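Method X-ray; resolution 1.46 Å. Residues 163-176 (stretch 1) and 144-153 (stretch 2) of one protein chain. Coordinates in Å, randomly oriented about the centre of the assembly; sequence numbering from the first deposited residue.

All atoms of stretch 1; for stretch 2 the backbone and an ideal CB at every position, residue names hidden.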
ATOM      1  N   GLU A 163       5.437   6.178 -16.772  1.00 10.74           N
ATOM      2  CA  GLU A 163       6.152   4.945 -16.402  1.00 11.73           C
ATOM      3  C   GLU A 163       5.174   4.007 -15.709  1.00 10.13           C
ATOM      4  O   GLU A 163       4.276   4.462 -14.985  1.00 10.43           O
ATOM      5  CB  GLU A 163       7.223   5.270 -15.325  1.00 13.22           C
ATOM      6  CG  GLU A 163       8.363   6.100 -15.836  1.00 17.66           C
ATOM      7  CD  GLU A 163       9.184   6.763 -14.733  1.00 18.83           C
ATOM      8  OE1 GLU A 163      10.202   7.387 -15.067  1.00 26.04           O
ATOM      9  OE2 GLU A 163       8.885   6.659 -13.560  1.00 18.96           O
ATOM     10  N   PRO A 164       5.388   2.688 -15.772  1.00 10.20           N
ATOM     11  CA  PRO A 164       4.593   1.757 -14.926  1.00 10.93           C
ATOM     12  C   PRO A 164       4.933   2.103 -13.497  1.00 11.51           C
ATOM     13  O   PRO A 164       6.132   2.326 -13.120  1.00 13.60           O
ATOM     14  CB  PRO A 164       5.169   0.368 -15.321  1.00 12.49           C
ATOM     15  CG  PRO A 164       5.606   0.533 -16.825  1.00 13.73           C
ATOM     16  CD  PRO A 164       6.278   1.956 -16.739  1.00 11.12           C
ATOM     17  N   ALA A 165       3.879   2.186 -12.691  1.00 10.28           N
ATOM     18  CA  ALA A 165       3.983   2.605 -11.303  1.00 10.38           C
ATOM     19  C   ALA A 165       3.523   1.515 -10.343  1.00 11.17           C
ATOM     20  O   ALA A 165       4.279   1.109  -9.462  1.00 11.01           O
ATOM     21  CB  ALA A 165       3.188   3.884 -11.075  1.00 10.62           C
ATOM     22  N   ASN A 166       2.289   1.037 -10.500  1.00 11.10           N
ATOM     23  CA  ASN A 166       1.811   0.033  -9.581  1.00 11.05           C
ATOM     24  C   ASN A 166       1.561  -1.188 -10.438  1.00 12.42           C
ATOM     25  O   ASN A 166       0.696  -1.211 -11.303  1.00 12.42           O
ATOM     26  CB  ASN A 166       0.487   0.439  -8.830  1.00 11.00           C
ATOM     27  CG  ASN A 166       0.540   1.671  -7.999  1.00 11.63           C
ATOM     28  OD1 ASN A 166      -0.574   2.207  -7.663  1.00 17.44           O
ATOM     29  ND2 ASN A 166       1.633   2.105  -7.559  1.00 11.82           N
ATOM     30  N   ILE A 167       2.355  -2.234 -10.228  1.00 11.83           N
ATOM     31  CA  ILE A 167       2.293  -3.470 -10.998  1.00 12.30           C
ATOM     32  C   ILE A 167       1.448  -4.454 -10.160  1.00 11.81           C
ATOM     33  O   ILE A 167       1.945  -5.079  -9.265  1.00 11.25           O
ATOM     34  CB  ILE A 167       3.717  -4.048 -11.195  1.00 12.81           C
ATOM     35  CG1 ILE A 167       4.696  -2.982 -11.781  1.00 19.43           C
ATOM     36  CG2 ILE A 167       3.614  -5.211 -12.140  1.00 13.38           C
ATOM     37  CD1 ILE A 167       4.309  -2.281 -12.992  1.00 24.92           C
ATOM     38  N   ASN A 168       0.161  -4.418 -10.393  1.00 10.25           N
ATOM     39  CA  ASN A 168      -0.835  -4.982  -9.447  1.00  9.99           C
ATOM     40  C   ASN A 168      -1.209  -6.417  -9.684  1.00 12.09           C
ATOM     41  O   ASN A 168      -1.182  -7.197  -8.736  1.00 12.01           O
ATOM     42  CB  ASN A 168      -2.082  -4.068  -9.391  1.00 10.41           C
ATOM     43  CG  ASN A 168      -1.769  -2.723  -8.730  1.00  9.45           C
ATOM     44  OD1 ASN A 168      -0.729  -2.558  -8.092  1.00 11.11           O
ATOM     45  ND2 ASN A 168      -2.725  -1.791  -8.827  1.00 11.56           N
ATOM     46  N   CYS A 169      -1.652  -6.754 -10.886  1.00 11.61           N
ATOM     47  CA  CYS A 169      -1.978  -8.158 -11.221  1.00 13.19           C
ATOM     48  C   CYS A 169      -1.992  -8.233 -12.728  1.00 14.00           C
ATOM     49  O   CYS A 169      -1.933  -7.223 -13.413  1.00 14.03           O
ATOM     50  CB  CYS A 169      -3.318  -8.596 -10.614  1.00 14.34           C
ATOM     51  SG  CYS A 169      -4.782  -7.767 -11.281  1.00 13.81           S
ATOM     52  N   PRO A 170      -2.001  -9.418 -13.294  1.00 14.22           N
ATOM     53  CA  PRO A 170      -2.162  -9.508 -14.753  1.00 15.94           C
ATOM     54  C   PRO A 170      -3.359  -8.740 -15.196  1.00 14.42           C
ATOM     55  O   PRO A 170      -4.502  -8.926 -14.649  1.00 14.45           O
ATOM     56  CB  PRO A 170      -2.411 -11.021 -14.951  1.00 16.46           C
ATOM     57  CG  PRO A 170      -1.605 -11.645 -13.873  1.00 17.66           C
ATOM     58  CD  PRO A 170      -1.954 -10.750 -12.632  1.00 15.24           C
ATOM     59  N   GLY A 171      -3.141  -7.800 -16.149  1.00 15.29           N
ATOM     60  CA  GLY A 171      -4.240  -6.960 -16.664  1.00 14.53           C
ATOM     61  C   GLY A 171      -4.536  -5.714 -15.859  1.00 13.43           C
ATOM     62  O   GLY A 171      -5.501  -5.075 -16.105  1.00 13.63           O
ATOM     63  N   GLN A 172      -3.724  -5.439 -14.799  1.00 13.32           N
ATOM     64  CA  GLN A 172      -3.975  -4.169 -14.097  1.00 12.10           C
ATOM     65  C   GLN A 172      -2.607  -3.558 -13.761  1.00 11.47           C
ATOM     66  O   GLN A 172      -1.906  -3.988 -12.842  1.00 11.21           O
ATOM     67  CB  GLN A 172      -4.771  -4.392 -12.829  1.00 12.10           C
ATOM     68  CG  GLN A 172      -5.033  -3.007 -12.100  1.00 12.80           C
ATOM     69  CD  GLN A 172      -5.757  -3.199 -10.795  1.00 12.38           C
ATOM     70  OE1 GLN A 172      -6.864  -3.857 -10.750  1.00 17.38           O
ATOM     71  NE2 GLN A 172      -5.258  -2.617  -9.777  1.00 10.00           N
ATOM     72  N   ILE A 173      -2.212  -2.512 -14.528  1.00  9.95           N
ATOM     73  CA  ILE A 173      -0.931  -1.806 -14.366  1.00 10.89           C
ATOM     74  C   ILE A 173      -1.279  -0.342 -14.276  1.00 10.09           C
ATOM     75  O   ILE A 173      -1.840   0.197 -15.213  1.00 10.72           O
ATOM     76  CB  ILE A 173       0.052  -2.047 -15.569  1.00 10.41           C
ATOM     77  CG1 ILE A 173       0.318  -3.588 -15.801  1.00 16.14           C
ATOM     78  CG2 ILE A 173       1.363  -1.281 -15.313  1.00 11.07           C
ATOM     79  CD1 ILE A 173       0.800  -4.354 -14.638  1.00 17.56           C
ATOM     80  N   VAL A 174      -0.939   0.290 -13.137  1.00 10.70           N
ATOM     81  CA  VAL A 174      -1.142   1.733 -13.059  1.00  9.93           C
ATOM     82  C   VAL A 174       0.115   2.380 -13.524  1.00  9.50           C
ATOM     83  O   VAL A 174       1.185   1.982 -13.124  1.00 10.23           O
ATOM     84  CB  VAL A 174      -1.433   2.124 -11.566  1.00  8.76           C
ATOM     85  CG1 VAL A 174      -1.741   3.646 -11.488  1.00 10.78           C
ATOM     86  CG2 VAL A 174      -2.643   1.379 -10.994  1.00 11.53           C
ATOM     87  N   VAL A 175      -0.064   3.398 -14.394  1.00  9.23           N
ATOM     88  CA  VAL A 175       1.065   4.145 -14.907  1.00  9.14           C
ATOM     89  C   VAL A 175       1.028   5.579 -14.296  1.00  8.14           C
ATOM     90  O   VAL A 175      -0.011   6.021 -13.766  1.00  9.05           O
ATOM     91  CB  VAL A 175       1.073   4.266 -16.416  1.00  9.45           C
ATOM     92  CG1 VAL A 175       1.162   2.787 -17.016  1.00 10.59           C
ATOM     93  CG2 VAL A 175      -0.192   4.951 -16.953  1.00  9.31           C
ATOM     94  N   SER A 176       2.178   6.247 -14.309  1.00  9.87           N
ATOM     95  CA  SER A 176       2.290   7.546 -13.649  1.00  8.93           C
ATOM     96  C   SER A 176       3.268   8.445 -14.348  1.00 10.30           C
ATOM     97  O   SER A 176       4.254   7.985 -14.932  1.00 10.53           O
ATOM     98  CB  SER A 176       2.795   7.267 -12.219  1.00 10.46           C
ATOM     99  OG  SER A 176       2.874   8.441 -11.494  1.00 11.90           O
ATOM    100  N   UNK A 144      -0.882  -6.830 -21.190  1.00 17.65           N
ATOM    101  CA  UNK A 144       0.307  -7.383 -20.533  1.00 18.98           C
ATOM    102  C   UNK A 144       1.305  -6.279 -20.155  1.00 17.77           C
ATOM    103  O   UNK A 144       1.341  -5.229 -20.795  1.00 18.23           O
ATOM    104  CB  UNK A 144       0.983  -8.408 -21.445  1.00 18.98           C
ATOM    105  N   UNK A 145       2.113  -6.516 -19.119  1.00 17.85           N
ATOM    106  CA  UNK A 145       3.098  -5.529 -18.682  1.00 17.19           C
ATOM    107  C   UNK A 145       3.997  -5.082 -19.861  1.00 18.17           C
ATOM    108  O   UNK A 145       4.360  -3.891 -19.986  1.00 18.52           O
ATOM    109  CB  UNK A 145       3.951  -6.108 -17.552  1.00 17.19           C
ATOM    110  N   UNK A 146       4.439  -6.037 -20.690  1.00 18.44           N
ATOM    111  CA  UNK A 146       5.385  -5.664 -21.756  1.00 19.26           C
ATOM    112  C   UNK A 146       4.738  -4.673 -22.770  1.00 15.73           C
ATOM    113  O   UNK A 146       5.394  -3.759 -23.242  1.00 18.25           O
ATOM    114  CB  UNK A 146       5.866  -6.921 -22.484  1.00 19.26           C
ATOM    115  N   UNK A 147       3.451  -4.835 -23.017  1.00 14.34           N
ATOM    116  CA  UNK A 147       2.763  -3.938 -23.895  1.00 14.47           C
ATOM    117  C   UNK A 147       2.560  -2.568 -23.223  1.00 13.85           C
ATOM    118  O   UNK A 147       2.704  -1.515 -23.884  1.00 13.97           O
ATOM    119  CB  UNK A 147       1.423  -4.545 -24.316  1.00 14.47           C
ATOM    120  N   UNK A 148       2.243  -2.571 -21.943  1.00 14.03           N
ATOM    121  CA  UNK A 148       2.106  -1.269 -21.216  1.00 12.09           C
ATOM    122  C   UNK A 148       3.443  -0.561 -21.200  1.00 12.06           C
ATOM    123  O   UNK A 148       3.500   0.686 -21.373  1.00 12.26           O
ATOM    124  CB  UNK A 148       1.608  -1.474 -19.784  1.00 12.09           C
ATOM    125  N   UNK A 149       4.537  -1.271 -20.966  1.00 14.07           N
ATOM    126  CA  UNK A 149       5.835  -0.628 -20.883  1.00 13.80           C
ATOM    127  C   UNK A 149       6.206  -0.089 -22.274  1.00 12.59           C
ATOM    128  O   UNK A 149       6.709   1.045 -22.393  1.00 13.43           O
ATOM    129  CB  UNK A 149       6.895  -1.602 -20.364  1.00 13.80           C
ATOM    130  N   UNK A 150       5.898  -0.858 -23.344  1.00 12.36           N
ATOM    131  CA  UNK A 150       6.143  -0.297 -24.671  1.00 11.83           C
ATOM    132  C   UNK A 150       5.410   0.991 -24.934  1.00 12.40           C
ATOM    133  O   UNK A 150       5.974   1.971 -25.494  1.00 12.00           O
ATOM    134  CB  UNK A 150       5.755  -1.316 -25.745  1.00 11.83           C
ATOM    135  N   UNK A 151       4.110   0.979 -24.612  1.00 10.83           N
ATOM    136  CA  UNK A 151       3.322   2.175 -24.762  1.00 12.37           C
ATOM    137  C   UNK A 151       3.911   3.354 -24.004  1.00 12.52           C
ATOM    138  O   UNK A 151       3.987   4.474 -24.511  1.00 12.32           O
ATOM    139  CB  UNK A 151       1.889   1.914 -24.294  1.00 12.37           C
ATOM    140  N   UNK A 152       4.299   3.099 -22.770  1.00 10.23           N
ATOM    141  CA  UNK A 152       4.956   4.168 -21.996  1.00 10.80           C
ATOM    142  C   UNK A 152       6.240   4.725 -22.645  1.00 12.15           C
ATOM    143  O   UNK A 152       6.429   5.960 -22.704  1.00 12.93           O
ATOM    144  CB  UNK A 152       5.295   3.640 -20.601  1.00 10.80           C
ATOM    145  N   UNK A 153       7.000   3.802 -23.233  1.00 12.75           N
ATOM    146  CA  UNK A 153       8.226   4.250 -23.939  1.00 14.41           C
ATOM    147  C   UNK A 153       7.899   5.031 -25.213  1.00 12.53           C
ATOM    148  O   UNK A 153       8.563   6.005 -25.511  1.00 13.29           O
ATOM    149  CB  UNK A 153       9.103   3.047 -24.292  1.00 14.41           C
TER

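Stretch 1 is a hairpin, with strands 163-169 and 172-176 joined by a type II turn from Cys169 to Gln172. It offers the helix of stretch 2 an apolar surface made by Pro164, Ile167, Ile173 and Val175.

Position 144 lies right before the helix, its CB pointing away from the hairpin with nothing of stretch 1 within 5.5 Å. A small polar residue of the kind common at N-caps would suit. It is Asp144, although its side chain makes no capping bond.

Position 145 points sideways, yet its ideal CB is 4.6 Å from Ile173 CD1 and 5.5 Å from Ile167 CG2. A long apolar side chain, such as leucine, methionine or an aromatic, could reach back over these groups. The residue is Phe145, chi1 t, which brings its ring to the hairpin: CE2 is 3.6 Å from Ile167 CD1 and 3.7 Å from Pro164 CB. The two isoleucine methyls, Ile167 CD1 and Ile173 CD1, meet the ring at its edge.

Positions 146 and 147 are out of reach of the hairpin, so polar residues are at ease; they hold Asp146 and Lys147.

Position 148 points toward the sheet, its ideal CB 4.5 Å from Ile173 CG2, 5.1 Å from Val175 CG1 and 5.4 Å from Pro164 CG. So close an approach favours a compact apolar side chain, such as alanine or valine. Val148 fills it, CG1 packing 3.6 Å from Val175 CG1 and 3.9 Å from Ile173 CG2.

Position 149 points sideways, its ideal CB 4.3 Å from Pro164 CG. The proline ring offers no donor, so the contact would accept a polar or a modest apolar residue. Asp149 is found, with OD1 3.7 Å from Pro164 CG, a packing contact.

Positions 150 and 151 are again out of reach, and stretch 1 sets no rule for them. Glu150 makes a long salt bridge with Lys147 along the helix, OE1 to NZ 3.6 Å; Ile151 follows.

Position 152 points toward the strand, its ideal CB 4.3 Å from Pro164 CD and 4.5 Å from Glu163 CA. With backbone this near, a small residue is the natural choice: alanine, serine, cysteine or perhaps valine. Cys152, chi1 m, places SG 3.7 Å from Val175 CG1 and 4.0 Å from Pro164 CD, bridging the two strands.

Position 153 is out of reach and suits a polar residue, here Lys153.

The rule is a spacing: 145, 148 and 152 carry most of the contact, and no hydrogen bond crosses it.

Stretch 2, residues 144-153: DFDKVDEICK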
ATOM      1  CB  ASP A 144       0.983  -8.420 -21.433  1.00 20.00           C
ATOM      2  CG  ASP A 144       0.351  -9.793 -21.315  1.00 20.00           C
ATOM      3  OD1 ASP A 144      -0.520  -9.976 -20.438  1.00 20.00           O
ATOM      4  OD2 ASP A 144       0.723 -10.690 -22.101  1.00 20.00           O
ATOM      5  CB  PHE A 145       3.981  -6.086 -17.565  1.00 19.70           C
ATOM      6  CG  PHE A 145       5.100  -5.192 -17.230  1.00 17.53           C
ATOM      7  CD1 PHE A 145       6.324  -5.290 -17.898  1.00 17.39           C
ATOM      8  CD2 PHE A 145       4.908  -4.139 -16.292  1.00 18.15           C
ATOM      9  CE1 PHE A 145       7.375  -4.387 -17.607  1.00 22.43           C
ATOM     10  CE2 PHE A 145       5.979  -3.213 -16.014  1.00 19.58           C
ATOM     11  CZ  PHE A 145       7.200  -3.340 -16.626  1.00 21.40           C
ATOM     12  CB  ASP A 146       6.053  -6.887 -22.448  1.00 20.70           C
ATOM     13  CG  ASP A 146       5.055  -7.901 -23.021  1.00 32.88           C
ATOM     14  OD1 ASP A 146       5.509  -9.062 -23.330  1.00 44.61           O
ATOM     15  OD2 ASP A 146       3.850  -7.584 -23.213  1.00 38.04           O
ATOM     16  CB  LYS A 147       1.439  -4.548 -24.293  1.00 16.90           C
ATOM     17  CG  LYS A 147       0.590  -3.631 -25.110  1.00 23.49           C
ATOM     18  CD  LYS A 147       1.260  -3.243 -26.494  1.00 34.77           C
ATOM     19  CE  LYS A 147       0.555  -3.944 -27.666  1.00 43.37           C
ATOM     20  NZ  LYS A 147       1.206  -3.533 -28.946  1.00 48.36           N
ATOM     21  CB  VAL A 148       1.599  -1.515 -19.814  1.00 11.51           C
ATOM     22  CG1 VAL A 148       1.411  -0.148 -19.027  1.00 12.31           C
ATOM     23  CG2 VAL A 148       0.169  -2.162 -19.860  1.00 14.45           C
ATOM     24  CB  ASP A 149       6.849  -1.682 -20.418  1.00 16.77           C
ATOM     25  CG  ASP A 149       8.184  -1.064 -20.016  1.00 22.45           C
ATOM     26  OD1 ASP A 149       8.240  -0.044 -19.296  1.00 25.75           O
ATOM     27  OD2 ASP A 149       9.191  -1.593 -20.506  1.00 31.45           O
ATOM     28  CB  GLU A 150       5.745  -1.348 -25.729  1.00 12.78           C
ATOM     29  CG  GLU A 150       5.920  -0.818 -27.119  1.00 13.62           C
ATOM     30  CD  GLU A 150       5.702  -1.917 -28.153  1.00 24.94           C
ATOM     31  OE1 GLU A 150       4.553  -2.277 -28.347  1.00 23.99           O
ATOM     32  OE2 GLU A 150       6.738  -2.366 -28.699  1.00 27.02           O
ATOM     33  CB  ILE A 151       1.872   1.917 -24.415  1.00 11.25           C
ATOM     34  CG1 ILE A 151       1.242   1.041 -25.489  1.00 12.05           C
ATOM     35  CG2 ILE A 151       1.142   3.266 -24.297  1.00 12.05           C
ATOM     36  CD1 ILE A 151      -0.122   0.440 -24.991  1.00 13.89           C
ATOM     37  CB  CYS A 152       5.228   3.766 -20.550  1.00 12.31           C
ATOM     38  SG  CYS A 152       3.796   3.495 -19.497  1.00 12.15           S
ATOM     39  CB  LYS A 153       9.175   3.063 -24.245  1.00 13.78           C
ATOM     40  CG  LYS A 153       9.597   2.464 -22.908  1.00 19.88           C
ATOM     41  CD  LYS A 153      10.980   2.513 -22.469  1.00 37.37           C
ATOM     42  CE  LYS A 153      11.348   1.152 -21.705  1.00 35.56           C
ATOM     43  NZ  LYS A 153      12.099   1.503 -20.427  1.00 45.88           N
TER
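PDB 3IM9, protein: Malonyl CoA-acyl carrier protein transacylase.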